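PDB 3FAJ: structural protein ORF131 from Acidianus two-tailed virus, which is a structural component of the virion and may bind DNA. Local coordinates for residues G33-I38 with L54-E59. Residues are numbered along the deposited sequence; the frame is centred on the assembly and turned at random. Where two conformers were deposited one is given.
Sequences GGAVKI and LKLAGE
I38 of helix 31-43 reaches in among K55, L56 and E59 of helix 51-66. These are the first two helices of this mostly helical RIP/P131-family protein, and they pack antiparallel: over 33-38 and 54-59 their directions differ by 171° and their axes approach to 9.5 Å.

Apolar contacts dominate. The two branches of I38 diverge, CG2 lying anti to the backbone N while CG1 stands beside it. The CG2 methyl meets L56 CD2 at 3.7 Å, with the two side chains running alongside each other in opposing senses. A35, whose CA is 6.1 Å from L56 CA, presents CB to the same CD2 at 4.2 Å. A35, L56 and E59 all touch I75 of helix 69-86, so the packing continues into a third helix.

Aliphatic parts of charged residues add to it. K55 offers its CB, 3.9 Å from I38 CD1, and its extended chain then leads away to a salt bridge with E51. In E59, chi1 (-65°) sets CG beside the backbone, 3.9 Å from A35 N, and the bend at chi2 (-58°) turns the carboxylate along the side of G34, which has no side chain to obstruct it. From its other branch, I38 sets CD1 3.8 Å from E59 CG and 3.7 Å from the carbonyl oxygen K55 O.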
loop_
_atom_site.group_PDB
_atom_site.type_symbol
_atom_site.label_atom_id
_atom_site.label_comp_id
_atom_site.label_asym_id
_atom_site.label_seq_id
_atom_site.Cartn_x
_atom_site.Cartn_y
_atom_site.Cartn_z
ATOM N N GLY A 33 -6.310 -6.560 2.291
ATOM C CA GLY A 33 -7.473 -5.655 2.428
ATOM C C GLY A 33 -7.137 -4.431 3.268
ATOM O O GLY A 33 -7.554 -3.297 2.936
ATOM N N GLY A 34 -6.374 -4.648 4.348
ATOM C CA GLY A 34 -5.966 -3.548 5.233
ATOM C C GLY A 34 -5.066 -2.571 4.476
ATOM O O GLY A 34 -5.189 -1.352 4.633
ATOM N N ALA A 35 -4.176 -3.106 3.650
ATOM C CA ALA A 35 -3.324 -2.271 2.806
ATOM C C ALA A 35 -4.192 -1.444 1.844
ATOM O O ALA A 35 -3.970 -0.246 1.703
ATOM C CB ALA A 35 -2.293 -3.130 2.056
ATOM N N VAL A 36 -5.180 -2.068 1.202
ATOM C CA VAL A 36 -6.048 -1.339 0.241
ATOM C C VAL A 36 -6.792 -0.188 0.955
ATOM O O VAL A 36 -6.938 0.919 0.405
ATOM C CB VAL A 36 -7.028 -2.289 -0.452
ATOM C CG1 VAL A 36 -8.099 -1.517 -1.224
ATOM C CG2 VAL A 36 -6.272 -3.232 -1.386
ATOM N N LYS A 37 -7.210 -0.419 2.196
ATOM C CA LYS A 37 -7.868 0.648 2.958
ATOM C C LYS A 37 -6.915 1.827 3.157
ATOM O O LYS A 37 -7.316 2.985 2.979
ATOM C CB LYS A 37 -8.398 0.128 4.292
ATOM C CG LYS A 37 -9.650 -0.701 4.122
ATOM C CD LYS A 37 -10.032 -1.354 5.411
ATOM C CE LYS A 37 -11.172 -2.307 5.161
ATOM N NZ LYS A 37 -11.289 -3.238 6.292
ATOM N N ILE A 38 -5.665 1.539 3.512
ATOM C CA ILE A 38 -4.626 2.567 3.684
ATOM C C ILE A 38 -4.415 3.291 2.347
ATOM O O ILE A 38 -4.362 4.531 2.294
ATOM C CB ILE A 38 -3.293 1.979 4.220
ATOM C CG1 ILE A 38 -3.448 1.496 5.669
ATOM C CG2 ILE A 38 -2.124 3.011 4.100
ATOM C CD1 ILE A 38 -2.390 0.443 6.103
ATOM N N LEU A 54 4.750 4.164 6.711
ATOM C CA LEU A 54 4.926 3.453 7.986
ATOM C C LEU A 54 3.764 2.471 8.182
ATOM O O LEU A 54 3.976 1.321 8.594
ATOM C CB LEU A 54 4.984 4.445 9.145
ATOM C CG LEU A 54 6.227 5.352 9.176
ATOM C CD1 LEU A 54 6.013 6.507 10.150
ATOM C CD2 LEU A 54 7.479 4.541 9.542
ATOM N N LYS A 55 2.549 2.926 7.879
ATOM C CA LYS A 55 1.362 2.079 7.993
ATOM C C LYS A 55 1.387 0.925 6.981
ATOM O O LYS A 55 1.054 -0.216 7.356
ATOM C CB LYS A 55 0.073 2.893 7.825
ATOM C CG LYS A 55 -0.225 3.811 8.995
ATOM C CD LYS A 55 -1.567 4.484 8.814
ATOM C CE LYS A 55 -2.044 5.061 10.142
ATOM N NZ LYS A 55 -3.381 5.731 10.014
ATOM N N LEU A 56 1.754 1.208 5.723
ATOM C CA LEU A 56 1.894 0.133 4.715
ATOM C C LEU A 56 2.962 -0.855 5.151
ATOM O O LEU A 56 2.784 -2.057 5.002
ATOM C CB LEU A 56 2.252 0.696 3.341
ATOM C CG LEU A 56 1.106 1.442 2.647
ATOM C CD1 LEU A 56 1.641 2.165 1.393
ATOM C CD2 LEU A 56 -0.093 0.472 2.296
ATOM N N ALA A 57 4.075 -0.349 5.691
ATOM C CA ALA A 57 5.158 -1.213 6.149
ATOM C C ALA A 57 4.665 -2.182 7.241
ATOM O O ALA A 57 5.091 -3.349 7.289
ATOM C CB ALA A 57 6.333 -0.368 6.659
ATOM N N GLY A 58 3.771 -1.693 8.099
ATOM C CA GLY A 58 3.159 -2.513 9.161
ATOM C C GLY A 58 2.381 -3.682 8.564
ATOM O O GLY A 58 2.474 -4.814 9.053
ATOM N N GLU A 59 1.586 -3.349 7.468
ATOM C CA GLU A 59 0.877 -4.471 6.821
ATOM C C GLU A 59 1.880 -5.406 6.162
ATOM O O GLU A 59 1.717 -6.639 6.173
ATOM C CB GLU A 59 -0.135 -3.966 5.787
ATOM C CG GLU A 59 -1.311 -3.147 6.362
ATOM C CD GLU A 59 -2.138 -3.886 7.400
ATOM O OE1 GLU A 59 -2.403 -5.098 7.241
ATOM O OE2 GLU A 59 -2.502 -3.242 8.414
#